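Cellulosomal scaffoldin adaptor protein B (Acetivibrio cellulolyticus, PDB 4UYP) carries at its C-terminal end this calcium-binding type I dockerin domain, which docks onto a cohesin of the anchoring scaffoldin ScaC in cellulosome assembly. Local coordinates at residues A41-G45 with L67-E71; I21-V25 with I49-A54. The protein carries 2 engineered substitutions. One frame throughout, in Å; residues are numbered along the deposited sequence.

Interaction 1. Residues A41-G45 with L67-E71. With CA (calcium ion), chain K.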
loop_
_atom_site.group_PDB
_atom_site.type_symbol
_atom_site.label_atom_id
_atom_site.label_comp_id
_atom_site.label_asym_id
_atom_site.label_seq_id
_atom_site.Cartn_x
_atom_site.Cartn_y
_atom_site.Cartn_z
ATOM N N ALA B 41 -8.021 10.542 -18.256
ATOM C CA ALA B 41 -7.747 9.087 -18.095
ATOM C C ALA B 41 -8.957 8.339 -17.547
ATOM O O ALA B 41 -9.051 7.118 -17.682
ATOM C CB ALA B 41 -6.595 8.936 -17.085
ATOM N N ASP B 42 -9.848 8.992 -16.811
ATOM C CA ASP B 42 -10.915 8.323 -16.122
ATOM C C ASP B 42 -12.104 8.108 -17.118
ATOM O O ASP B 42 -13.192 8.747 -16.950
ATOM C CB ASP B 42 -11.360 9.101 -14.827
ATOM C CG ASP B 42 -12.452 8.402 -14.114
ATOM O OD1 ASP B 42 -12.631 7.132 -14.217
ATOM O OD2 ASP B 42 -13.196 9.074 -13.358
ATOM N N VAL B 43 -11.900 7.211 -18.056
ATOM C CA VAL B 43 -12.859 7.105 -19.144
ATOM C C VAL B 43 -14.100 6.351 -18.710
ATOM O O VAL B 43 -15.110 6.405 -19.473
ATOM C CB VAL B 43 -12.213 6.540 -20.403
ATOM C CG1 VAL B 43 -11.166 7.464 -20.952
ATOM C CG2 VAL B 43 -11.499 5.195 -20.150
ATOM N N ASP B 44 -14.129 5.583 -17.621
ATOM C CA ASP B 44 -15.422 5.082 -17.114
ATOM C C ASP B 44 -16.164 6.081 -16.170
ATOM O O ASP B 44 -17.290 5.811 -15.775
ATOM C CB ASP B 44 -15.318 3.637 -16.606
ATOM C CG ASP B 44 -14.650 3.512 -15.191
ATOM O OD1 ASP B 44 -14.183 4.571 -14.707
ATOM O OD2 ASP B 44 -14.818 2.387 -14.663
ATOM N N GLY B 45 -15.568 7.173 -15.880
ATOM C CA GLY B 45 -16.151 8.265 -15.142
ATOM C C GLY B 45 -16.440 7.911 -13.702
ATOM O O GLY B 45 -17.264 8.559 -13.056
ATOM N N LEU B 67 -17.179 5.166 -28.150
ATOM C CA LEU B 67 -17.289 6.205 -27.151
ATOM C C LEU B 67 -16.926 5.561 -25.833
ATOM O O LEU B 67 -17.028 4.307 -25.703
ATOM C CB LEU B 67 -18.691 6.856 -27.114
ATOM C CG LEU B 67 -19.937 6.006 -27.244
ATOM C CD1 LEU B 67 -20.178 5.220 -26.007
ATOM C CD2 LEU B 67 -21.168 6.879 -27.442
ATOM N N PHE B 68 -16.598 6.405 -24.875
ATOM C CA PHE B 68 -16.283 5.917 -23.505
ATOM C C PHE B 68 -17.518 5.910 -22.636
ATOM O O PHE B 68 -18.486 6.695 -22.857
ATOM C CB PHE B 68 -15.181 6.790 -22.880
ATOM C CG PHE B 68 -13.901 6.629 -23.628
ATOM C CD1 PHE B 68 -13.240 5.388 -23.571
ATOM C CD2 PHE B 68 -13.304 7.644 -24.375
ATOM C CE1 PHE B 68 -12.011 5.184 -24.256
ATOM C CE2 PHE B 68 -12.066 7.492 -25.012
ATOM C CZ PHE B 68 -11.415 6.223 -24.964
ATOM N N PRO B 69 -17.587 5.075 -21.609
ATOM C CA PRO B 69 -18.756 5.094 -20.708
ATOM C C PRO B 69 -19.015 6.434 -20.092
ATOM O O PRO B 69 -20.245 6.802 -19.940
ATOM C CB PRO B 69 -18.362 4.071 -19.631
ATOM C CG PRO B 69 -17.458 3.153 -20.325
ATOM C CD PRO B 69 -16.602 4.013 -21.244
ATOM N N VAL B 70 -17.989 7.267 -19.768
ATOM C CA VAL B 70 -18.225 8.597 -19.242
ATOM C C VAL B 70 -19.008 9.508 -20.215
ATOM O O VAL B 70 -19.657 10.452 -19.744
ATOM C CB VAL B 70 -16.925 9.260 -18.789
ATOM C CG1 VAL B 70 -15.987 9.646 -19.933
ATOM C CG2 VAL B 70 -17.157 10.489 -17.869
ATOM N N GLU B 71 -18.935 9.213 -21.499
ATOM C CA GLU B 71 -19.639 10.024 -22.554
ATOM C C GLU B 71 -21.083 9.508 -22.802
ATOM O O GLU B 71 -21.858 10.228 -23.478
ATOM C CB GLU B 71 -18.852 9.920 -23.823
ATOM C CG GLU B 71 -17.435 10.426 -23.695
ATOM C CD GLU B 71 -16.677 10.272 -24.964
ATOM O OE1 GLU B 71 -16.344 9.159 -25.481
ATOM O OE2 GLU B 71 -16.461 11.356 -25.559
HETATM CA CA CA K . -12.083 4.973 -13.795
HETATM O O HOH W 1 -12.308 2.621 -13.280
#

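Interaction 2. Residues I21-V25 with I49-A54. With CA (calcium ion), chain K.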
loop_
_atom_site.group_PDB
_atom_site.type_symbol
_atom_site.label_atom_id
_atom_site.label_comp_id
_atom_site.label_asym_id
_atom_site.label_seq_id
_atom_site.Cartn_x
_atom_site.Cartn_y
_atom_site.Cartn_z
ATOM N N ILE B 21 -1.843 5.375 -18.925
ATOM C CA ILE B 21 -2.719 5.041 -17.833
ATOM C C ILE B 21 -2.166 3.786 -17.122
ATOM O O ILE B 21 -2.186 3.747 -15.860
ATOM C CB ILE B 21 -4.133 4.752 -18.344
ATOM C CG1 ILE B 21 -4.718 6.038 -18.974
ATOM C CG2 ILE B 21 -5.020 4.345 -17.203
ATOM C CD1 ILE B 21 -6.108 5.826 -19.626
ATOM N N ARG B 22 -1.723 2.786 -17.891
ATOM C CA ARG B 22 -1.099 1.610 -17.246
ATOM C C ARG B 22 0.153 2.027 -16.368
ATOM O O ARG B 22 0.306 1.490 -15.232
ATOM C CB ARG B 22 -0.772 0.595 -18.332
ATOM C CG ARG B 22 -0.150 -0.694 -17.729
ATOM C CD ARG B 22 0.081 -1.682 -18.863
ATOM N NE ARG B 22 1.175 -1.223 -19.732
ATOM C CZ ARG B 22 1.354 -1.674 -20.966
ATOM N NH1 ARG B 22 0.500 -2.475 -21.581
ATOM N NH2 ARG B 22 2.461 -1.282 -21.580
ATOM N N ASP B 23 0.932 2.981 -16.838
ATOM C CA ASP B 23 2.121 3.440 -16.033
ATOM C C ASP B 23 1.598 3.992 -14.755
ATOM O O ASP B 23 2.264 3.817 -13.685
ATOM C CB ASP B 23 2.889 4.530 -16.784
ATOM C CG ASP B 23 3.745 4.022 -17.873
ATOM O OD1 ASP B 23 3.960 2.818 -18.019
ATOM O OD2 ASP B 23 4.168 5.011 -18.630
ATOM N N TYR B 24 0.477 4.760 -14.728
ATOM C CA TYR B 24 -0.042 5.261 -13.473
ATOM C C TYR B 24 -0.517 4.174 -12.504
ATOM O O TYR B 24 -0.228 4.181 -11.283
ATOM C CB TYR B 24 -1.247 6.224 -13.788
ATOM C CG TYR B 24 -1.752 7.002 -12.635
ATOM C CD1 TYR B 24 -2.726 6.483 -11.767
ATOM C CD2 TYR B 24 -1.205 8.296 -12.372
ATOM C CE1 TYR B 24 -3.165 7.195 -10.650
ATOM C CE2 TYR B 24 -1.742 9.003 -11.308
ATOM C CZ TYR B 24 -2.656 8.442 -10.433
ATOM O OH TYR B 24 -3.075 9.220 -9.342
ATOM N N VAL B 25 -1.266 3.183 -13.055
ATOM C CA VAL B 25 -1.700 2.078 -12.250
ATOM C C VAL B 25 -0.522 1.283 -11.645
ATOM O O VAL B 25 -0.589 0.850 -10.466
ATOM C CB VAL B 25 -2.649 1.207 -13.110
ATOM C CG1 VAL B 25 -3.039 -0.012 -12.271
ATOM C CG2 VAL B 25 -3.905 1.982 -13.496
ATOM N N ILE B 49 -8.643 6.280 -11.260
ATOM C CA ILE B 49 -7.910 5.694 -12.382
ATOM C C ILE B 49 -7.566 4.231 -12.017
ATOM O O ILE B 49 -6.911 3.983 -10.984
ATOM C CB ILE B 49 -6.695 6.530 -12.678
ATOM C CG1 ILE B 49 -7.089 8.026 -12.788
ATOM C CG2 ILE B 49 -6.018 6.114 -13.980
ATOM C CD1 ILE B 49 -5.944 8.917 -13.260
ATOM N N LYS B 50 -8.035 3.292 -12.811
ATOM C CA LYS B 50 -7.824 1.866 -12.569
ATOM C C LYS B 50 -7.495 1.210 -13.835
ATOM O O LYS B 50 -7.520 1.771 -14.930
ATOM C CB LYS B 50 -9.038 1.232 -11.957
ATOM C CG LYS B 50 -9.531 1.899 -10.633
ATOM C CD LYS B 50 -10.798 1.279 -10.114
ATOM C CE LYS B 50 -10.573 -0.088 -9.590
ATOM N NZ LYS B 50 -11.818 -0.666 -8.965
ATOM N N ILE B 51 -7.076 -0.094 -13.750
ATOM C CA ILE B 51 -6.630 -0.757 -14.951
ATOM C C ILE B 51 -7.697 -0.801 -16.062
ATOM O O ILE B 51 -7.308 -0.856 -17.242
ATOM C CB ILE B 51 -6.052 -2.215 -14.600
ATOM C CG1 ILE B 51 -5.237 -2.846 -15.787
ATOM C CG2 ILE B 51 -7.162 -3.144 -14.166
ATOM C CD1 ILE B 51 -4.095 -1.976 -16.260
ATOM N N ASN B 52 -8.971 -0.870 -15.668
ATOM C CA ASN B 52 -9.910 -0.964 -16.789
ATOM C C ASN B 52 -9.997 0.338 -17.559
ATOM O O ASN B 52 -10.329 0.259 -18.751
ATOM C CB ASN B 52 -11.297 -1.305 -16.232
ATOM C CG ASN B 52 -11.917 -0.163 -15.455
ATOM O OD1 ASN B 52 -11.304 0.448 -14.562
ATOM N ND2 ASN B 52 -13.193 0.175 -15.784
ATOM N N ASP B 53 -9.642 1.483 -16.994
ATOM C CA ASP B 53 -9.569 2.724 -17.805
ATOM C C ASP B 53 -8.559 2.540 -18.881
ATOM O O ASP B 53 -8.745 2.972 -20.016
ATOM C CB ASP B 53 -9.236 3.917 -16.936
ATOM C CG ASP B 53 -10.282 4.232 -15.912
ATOM O OD1 ASP B 53 -11.465 4.536 -16.244
ATOM O OD2 ASP B 53 -9.988 4.297 -14.662
ATOM N N ALA B 54 -7.394 1.864 -18.571
ATOM C CA ALA B 54 -6.367 1.731 -19.586
ATOM C C ALA B 54 -6.880 0.798 -20.719
ATOM O O ALA B 54 -6.636 1.113 -21.884
ATOM C CB ALA B 54 -5.096 1.096 -18.875
HETATM CA CA CA K . -12.083 4.973 -13.795
HETATM O O HOH W 1 -12.308 2.621 -13.280
#

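Interaction 1. Residues A41-G45 with L67-E71
Asp42 to Gly45, which open the dockerin's second EF-hand-like calcium loop, form a type I beta turn, closed by Gly45 N to Asp42 O at 3.0 Å. The chain's C-terminal segment 67-71 lies against this turn and ends in a short 3-10 turn, 69-71. The backbones come close: CA atoms are 4.9 Å apart at Asp44 and Pro69, and 4.6 Å at Gly45 and Val70. One hydrogen bond joins them, from Val70 N to Val43 O (3.0 Å, 161°). Val43 lays CG1 over the face of the Phe68 ring, 3.8 Å from its centroid, a CH-pi contact. Tyr60 also meets that ring. Val70 CG2 reaches Gly45 CA at 3.7 Å, where an ideal CB would clash with it. Asp42 and Asp44 each set OD1 2.3 Å from the calcium, while their OD2 atoms accept hydrogen bonds from Gly47 N and Asn52 ND2 respectively. The turn thus holds 67-71 through the carbonyl and side chain of Val43, with Asp44 and Gly45 packing on Pro69 and Val70.

Interaction 2. Residues I21-V25 with I49-A54
This is apolar packing between the two halves of a dockerin, a fold built from two EF-hand-like calcium loop-helix motifs. Segment 21-25 lies on helix 15-26, in the first half. Segment 49-54 holds the end of the second calcium loop and the first turn of helix 51-61. Ile21, Tyr24 and Val25 all direct their CA-to-CB bonds toward the other segment. Ile21 CG2 sits between two methyls, Ile49 CG2 at 3.8 Å and Ala54 CB at 3.7 Å. Val25 CG2 packs on the backbone where the helix begins, 3.7 Å from Lys50 C. Ile49 also reaches Tyr24: its CD1 lies over the ring face, 4.3 Å from the centroid, in a CH-pi contact. Phe32 meets that ring too, and Met38 and Ala41 of helix 37-41 close in around Ile49.

The same region faces the cohesin of Cellulosomal scaffoldin anchoring protein C: Arg22 forms a salt bridge with Glu78 of that chain, Lys50 one with its Glu128, and Asn52 ND2 donates a hydrogen bond to Gly125 O of the cohesin. The packing therefore joins two parts of the chain that both bind the partner.

Lys50 is the N-cap residue of helix 51-61. Asp53, in the first turn, links this helix start to the metal. Its carboxylate is bidentate on calcium, with OD1 at 2.6 Å and OD2 at 2.4 Å, and OD2 also accepts a hydrogen bond from Lys50 N at 2.9 Å.

Overall arrangement
Both contacts are built on the second calcium loop and bind the same ion, with centres 12 Å apart. Interaction 1 uses the start of the loop and fixes the C-terminal segment to it. Interaction 2 uses the loop's end and packs it against helix 15-26. Interaction 1 has a backbone hydrogen bond and is more open, with Gly45 exposed. Interaction 2 is apolar and more of its touching residues are buried, five of nine against two of seven, yet Arg22 and Lys50 reach out to the cohesin. The two meet directly at Asp44 OD2 and Asn52 ND2, 3.0 Å apart. Asp42 and Asp44 from one and Asp53 from the other share the calcium, with Asn46 and Ser48 completing the protein ligands.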